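Local coordinates for protein cephalosporin acylase (PDB 2NLZ) that probably cleaves amide bonds as a cephalosporin acylase or related gamma-glutamyltranspeptidase-family enzyme of the Ntn hydrolase type, although its function has not been established, at residues M304-V309 with R470-T474; M312-T316 with N406-A410. The protein carries 1 engineered substitution. All blocks are in the same frame, centred on the assembly; numbering follows the deposited sequence.

Interaction 1: M304-V309 with R470-T474; sequences MKLAFV and RWQWT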
loop_
_atom_site.group_PDB
_atom_site.type_symbol
_atom_site.label_atom_id
_atom_site.label_comp_id
_atom_site.label_asym_id
_atom_site.label_seq_id
_atom_site.Cartn_x
_atom_site.Cartn_y
_atom_site.Cartn_z
ATOM N N MET D 304 -14.222 -18.457 17.146
ATOM C CA MET D 304 -15.484 -17.905 16.690
ATOM C C MET D 304 -16.344 -19.004 16.099
ATOM O O MET D 304 -17.520 -19.114 16.432
ATOM C CB MET D 304 -15.260 -16.777 15.672
ATOM C CG MET D 304 -16.539 -16.121 15.140
ATOM S SD MET D 304 -17.773 -15.754 16.410
ATOM C CE MET D 304 -16.938 -14.492 17.369
ATOM N N LYS D 305 -15.739 -19.822 15.245
ATOM C CA LYS D 305 -16.446 -20.900 14.575
ATOM C C LYS D 305 -17.140 -21.824 15.559
ATOM O O LYS D 305 -18.333 -22.071 15.419
ATOM C CB LYS D 305 -15.510 -21.682 13.653
ATOM C CG LYS D 305 -15.406 -21.081 12.262
ATOM C CD LYS D 305 -14.097 -21.442 11.589
ATOM C CE LYS D 305 -14.076 -22.885 11.118
ATOM N NZ LYS D 305 -12.722 -23.271 10.622
ATOM N N LEU D 306 -16.412 -22.298 16.565
ATOM C CA LEU D 306 -16.982 -23.238 17.532
ATOM C C LEU D 306 -18.146 -22.633 18.313
ATOM O O LEU D 306 -19.189 -23.263 18.477
ATOM C CB LEU D 306 -15.906 -23.750 18.486
ATOM C CG LEU D 306 -14.740 -24.485 17.813
ATOM C CD1 LEU D 306 -13.474 -24.413 18.670
ATOM C CD2 LEU D 306 -15.117 -25.937 17.459
ATOM N N ALA D 307 -17.954 -21.395 18.755
ATOM C CA ALA D 307 -18.956 -20.660 19.500
ATOM C C ALA D 307 -20.219 -20.387 18.687
ATOM O O ALA D 307 -21.331 -20.411 19.226
ATOM C CB ALA D 307 -18.361 -19.352 20.003
ATOM N N PHE D 308 -20.051 -20.121 17.396
ATOM C CA PHE D 308 -21.176 -19.710 16.573
ATOM C C PHE D 308 -22.136 -20.866 16.304
ATOM O O PHE D 308 -23.355 -20.670 16.271
ATOM C CB PHE D 308 -20.708 -19.072 15.263
ATOM C CG PHE D 308 -21.499 -17.856 14.863
ATOM C CD1 PHE D 308 -22.884 -17.899 14.776
ATOM C CD2 PHE D 308 -20.850 -16.664 14.562
ATOM C CE1 PHE D 308 -23.621 -16.768 14.408
ATOM C CE2 PHE D 308 -21.575 -15.522 14.186
ATOM C CZ PHE D 308 -22.965 -15.578 14.116
ATOM N N VAL D 309 -21.590 -22.066 16.124
ATOM C CA VAL D 309 -22.437 -23.233 15.882
ATOM C C VAL D 309 -23.114 -23.679 17.184
ATOM O O VAL D 309 -24.184 -24.299 17.168
ATOM C CB VAL D 309 -21.683 -24.381 15.190
ATOM C CG1 VAL D 309 -22.674 -25.281 14.469
ATOM C CG2 VAL D 309 -20.733 -23.830 14.171
ATOM N N ARG D 470 -11.074 -6.569 8.381
ATOM C CA ARG D 470 -11.965 -7.506 9.044
ATOM C C ARG D 470 -12.117 -8.817 8.316
ATOM O O ARG D 470 -12.066 -8.877 7.096
ATOM C CB ARG D 470 -13.340 -6.879 9.268
ATOM C CG ARG D 470 -13.348 -5.789 10.338
ATOM C CD ARG D 470 -14.658 -5.036 10.341
ATOM N NE ARG D 470 -14.561 -3.764 11.044
ATOM C CZ ARG D 470 -15.420 -2.753 10.895
ATOM N NH1 ARG D 470 -16.447 -2.868 10.057
ATOM N NH2 ARG D 470 -15.247 -1.620 11.582
ATOM N N TRP D 471 -12.300 -9.875 9.091
ATOM C CA TRP D 471 -12.654 -11.172 8.556
ATOM C C TRP D 471 -14.049 -11.536 9.040
ATOM O O TRP D 471 -14.515 -11.001 10.053
ATOM C CB TRP D 471 -11.654 -12.226 9.028
ATOM C CG TRP D 471 -11.511 -12.249 10.508
ATOM C CD1 TRP D 471 -10.570 -11.591 11.255
ATOM C CD2 TRP D 471 -12.347 -12.951 11.438
ATOM N NE1 TRP D 471 -10.772 -11.844 12.589
ATOM C CE2 TRP D 471 -11.857 -12.673 12.725
ATOM C CE3 TRP D 471 -13.460 -13.785 11.304
ATOM C CZ2 TRP D 471 -12.445 -13.198 13.870
ATOM C CZ3 TRP D 471 -14.049 -14.302 12.448
ATOM C CH2 TRP D 471 -13.541 -14.010 13.710
ATOM N N GLN D 472 -14.712 -12.440 8.316
ATOM C CA GLN D 472 -15.936 -13.064 8.815
ATOM C C GLN D 472 -16.176 -14.464 8.276
ATOM O O GLN D 472 -16.069 -14.700 7.077
ATOM C CB GLN D 472 -17.167 -12.178 8.610
ATOM C CG GLN D 472 -17.694 -12.050 7.205
ATOM C CD GLN D 472 -19.070 -11.424 7.196
ATOM O OE1 GLN D 472 -19.960 -11.842 7.945
ATOM N NE2 GLN D 472 -19.253 -10.409 6.362
ATOM N N TRP D 473 -16.490 -15.385 9.184
ATOM C CA TRP D 473 -16.810 -16.770 8.834
ATOM C C TRP D 473 -18.266 -16.899 8.375
ATOM O O TRP D 473 -19.156 -16.300 8.971
ATOM C CB TRP D 473 -16.557 -17.673 10.043
ATOM C CG TRP D 473 -17.199 -19.002 9.953
ATOM C CD1 TRP D 473 -16.716 -20.095 9.317
ATOM C CD2 TRP D 473 -18.450 -19.382 10.517
ATOM N NE1 TRP D 473 -17.584 -21.145 9.450
ATOM C CE2 TRP D 473 -18.662 -20.731 10.182
ATOM C CE3 TRP D 473 -19.415 -18.711 11.268
ATOM C CZ2 TRP D 473 -19.803 -21.427 10.574
ATOM C CZ3 TRP D 473 -20.548 -19.405 11.660
ATOM C CH2 TRP D 473 -20.733 -20.749 11.310
ATOM N N THR D 474 -18.504 -17.687 7.327
ATOM C CA THR D 474 -19.869 -17.925 6.832
ATOM C C THR D 474 -20.354 -19.377 6.963
ATOM O O THR D 474 -21.267 -19.650 7.742
ATOM C CB THR D 474 -20.056 -17.475 5.357
ATOM O OG1 THR D 474 -19.144 -18.191 4.507
ATOM C CG2 THR D 474 -19.843 -15.972 5.209
#

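Interaction 2: M312-T316 with N406-A410; sequences MKYVT and NHDNA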
loop_
_atom_site.group_PDB
_atom_site.type_symbol
_atom_site.label_atom_id
_atom_site.label_comp_id
_atom_site.label_asym_id
_atom_site.label_seq_id
_atom_site.Cartn_x
_atom_site.Cartn_y
_atom_site.Cartn_z
ATOM N N MET D 312 -25.954 -20.971 17.541
ATOM C CA MET D 312 -27.014 -21.246 16.570
ATOM C C MET D 312 -27.846 -22.460 16.959
ATOM O O MET D 312 -29.022 -22.556 16.603
ATOM C CB MET D 312 -26.436 -21.415 15.165
ATOM C CG MET D 312 -26.555 -20.180 14.300
ATOM S SD MET D 312 -25.221 -20.146 13.100
ATOM C CE MET D 312 -26.083 -19.588 11.620
ATOM N N LYS D 313 -27.224 -23.381 17.690
ATOM C CA LYS D 313 -27.894 -24.587 18.151
ATOM C C LYS D 313 -28.779 -24.284 19.363
ATOM O O LYS D 313 -29.937 -24.709 19.417
ATOM C CB LYS D 313 -26.855 -25.673 18.486
ATOM C CG LYS D 313 -27.410 -26.973 19.078
ATOM C CD LYS D 313 -27.933 -27.941 18.011
ATOM C CE LYS D 313 -28.574 -29.195 18.630
ATOM N NZ LYS D 313 -27.614 -30.009 19.455
ATOM N N TYR D 314 -28.244 -23.528 20.318
ATOM C CA TYR D 314 -28.865 -23.435 21.634
ATOM C C TYR D 314 -29.609 -22.134 21.961
ATOM O O TYR D 314 -30.564 -22.163 22.739
ATOM C CB TYR D 314 -27.834 -23.741 22.732
ATOM C CG TYR D 314 -27.173 -25.096 22.594
ATOM C CD1 TYR D 314 -27.902 -26.278 22.760
ATOM C CD2 TYR D 314 -25.817 -25.199 22.306
ATOM C CE1 TYR D 314 -27.292 -27.532 22.633
ATOM C CE2 TYR D 314 -25.198 -26.442 22.176
ATOM C CZ TYR D 314 -25.939 -27.600 22.337
ATOM O OH TYR D 314 -25.312 -28.816 22.202
ATOM N N VAL D 315 -29.177 -21.010 21.385
ATOM C CA VAL D 315 -29.722 -19.697 21.770
ATOM C C VAL D 315 -31.085 -19.396 21.153
ATOM O O VAL D 315 -31.254 -19.400 19.932
ATOM C CB VAL D 315 -28.727 -18.533 21.520
ATOM C CG1 VAL D 315 -29.399 -17.181 21.717
ATOM C CG2 VAL D 315 -27.524 -18.654 22.450
ATOM N N THR D 316 -32.047 -19.162 22.041
ATOM C CA THR D 316 -33.414 -18.788 21.706
ATOM C C THR D 316 -34.078 -18.209 22.968
ATOM O O THR D 316 -33.395 -17.973 23.971
ATOM C CB THR D 316 -34.214 -20.001 21.203
ATOM O OG1 THR D 316 -35.553 -19.594 20.903
ATOM C CG2 THR D 316 -34.240 -21.108 22.252
ATOM N N ASN D 406 -37.582 -30.074 16.378
ATOM C CA ASN D 406 -36.580 -30.529 17.340
ATOM C C ASN D 406 -35.494 -29.496 17.646
ATOM O O ASN D 406 -34.666 -29.703 18.535
ATOM C CB ASN D 406 -35.955 -31.851 16.876
ATOM C CG ASN D 406 -36.956 -32.994 16.846
ATOM O OD1 ASN D 406 -36.978 -33.785 15.910
ATOM N ND2 ASN D 406 -37.794 -33.080 17.872
ATOM N N HIS D 407 -35.500 -28.389 16.906
ATOM C CA HIS D 407 -34.573 -27.287 17.164
ATOM C C HIS D 407 -35.140 -26.422 18.272
ATOM O O HIS D 407 -36.343 -26.198 18.319
ATOM C CB HIS D 407 -34.352 -26.441 15.908
ATOM C CG HIS D 407 -33.134 -25.573 15.973
ATOM N ND1 HIS D 407 -31.988 -25.844 15.257
ATOM C CD2 HIS D 407 -32.878 -24.445 16.676
ATOM C CE1 HIS D 407 -31.082 -24.918 15.513
ATOM N NE2 HIS D 407 -31.597 -24.059 16.374
ATOM N N ASP D 408 -34.273 -25.936 19.153
ATOM C CA ASP D 408 -34.689 -25.105 20.280
ATOM C C ASP D 408 -35.344 -23.776 19.870
ATOM O O ASP D 408 -36.232 -23.281 20.563
ATOM C CB ASP D 408 -33.503 -24.834 21.205
ATOM C CG ASP D 408 -32.907 -26.108 21.797
ATOM O OD1 ASP D 408 -33.622 -27.120 21.951
ATOM O OD2 ASP D 408 -31.702 -26.089 22.118
ATOM N N ASN D 409 -34.900 -23.203 18.752
ATOM C CA ASN D 409 -35.485 -21.976 18.201
ATOM C C ASN D 409 -36.618 -22.266 17.199
ATOM O O ASN D 409 -36.774 -21.573 16.186
ATOM C CB ASN D 409 -34.393 -21.105 17.558
ATOM C CG ASN D 409 -34.864 -19.700 17.270
ATOM O OD1 ASN D 409 -35.155 -18.938 18.187
ATOM N ND2 ASN D 409 -34.958 -19.354 15.985
ATOM N N ALA D 410 -37.403 -23.303 17.487
ATOM C CA ALA D 410 -38.564 -23.638 16.669
ATOM C C ALA D 410 -39.659 -22.589 16.838
ATOM O O ALA D 410 -39.824 -22.027 17.923
ATOM C CB ALA D 410 -39.083 -25.006 17.036
#

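Interaction 1: M304-V309 with R470-T474
The indole of Trp473 is the bump of this contact, and the hollow that takes it lies on one side of helix segment 304-309, lined by Lys305, Phe308 and Val309. Trp473 accounts for 114 of the 279 Å² buried between the segments, and each helix residue meets a different part of its ring system. The aliphatic stem of Lys305 lies over the indole: its CG is 3.4 Å from CD1 of Trp473 and 3.5 Å from the centroid of the five-membered ring, 15° off the normal, a CH-pi contact. At the six-membered end, CB of Phe308 reaches CZ3 of Trp473 at 3.6 Å and CG2 of Val309 reaches CH2 of Trp473 at 4.2 Å. The Phe308 and Trp473 six-membered rings meet obliquely, centroids 5.6 Å apart and planes at 45°. The axes of the short segments 304-309 and 471-473 come within 10.1 Å at -43°, a separation the bulky side chains span. Here helix 294-314 of the Ntn-hydrolase fold packs on the outermost strand of a small three-stranded mixed sheet, separate from the large antiparallel one. Trp473 turns its CA-to-CB bond toward the helix; that of Trp471 runs sideways, but its indole end swings back, while Gln472 makes no contact. Trp471 meets a second bump, Met304, whose CB lies near the ring plane, 3.8 Å from CH2 of Trp471; helix 444-457 also touches both residues. Lys305 NZ forms a salt bridge with Glu302 and Trp473 NE1 bonds to Gly476 O; Trp471 NE1 bonds to Gln300, earlier on the same helix.

Interaction 2: M312-T316 with N406-A410
Two side-chain hydrogen bonds fasten segment 406-410 to the closing turn of helix 294-314 and the residues just beyond it. His407, with chi1 at -163° (t) and chi2 at 107°, has a CA-to-CB bond running sideways to the helix, yet its ring end swings inward so that NE2 donates to Met312 O at 3.0 Å. The acceptor lies near the ring plane, which suits an in-plane N-H, though the N-H...O angle of 132° makes the bond bent. Val315 is the first residue to leave helical phi/psi, and the chain then extends to Thr316. Residues 407-410 form a type I beta turn, so this is a helix C-terminal end meeting a turn in the loop between strands 392-393 and 424-428. At its first inner corner Asp408, in the m rotamer, turns toward the helix end, OD2 standing 3.9 Å from CD1 of Tyr314. At the other corner Asn409 is t (-166°) and Thr316 is t (179°), conformations that bring Thr316 OG1 to donate to Asn409 OD1 at 2.8 Å, while Thr316 CG2 rests 3.4 Å from Asp408 O. The Asn409 amide is further held by Tyr418 N on OD1 and by Thr417 OG1 on ND2.

In the fold
Helix 294-314 carries one side of each contact: interaction 1 uses its middle-to-late turns and interaction 2 its end, with CA of Val309 just 5.0 Å from CA of Met312. The contact centres are nevertheless about 18 Å apart, and lie about 17 Å and 20 Å from the chain centre. Residues 312-316 and 406-410 both fall between 309 and 470, so interaction 2 lies within the span bridged by interaction 1. Tyr418 touches Phe308 and bonds Asn409, relating the two. In this family the nucleophile is expected, by analogy, immediately before strand 359-365, directly after unmodelled residues 354-357; Tyr314 OH makes a weak hydrogen bond to Gly351 O, shortly before that gap.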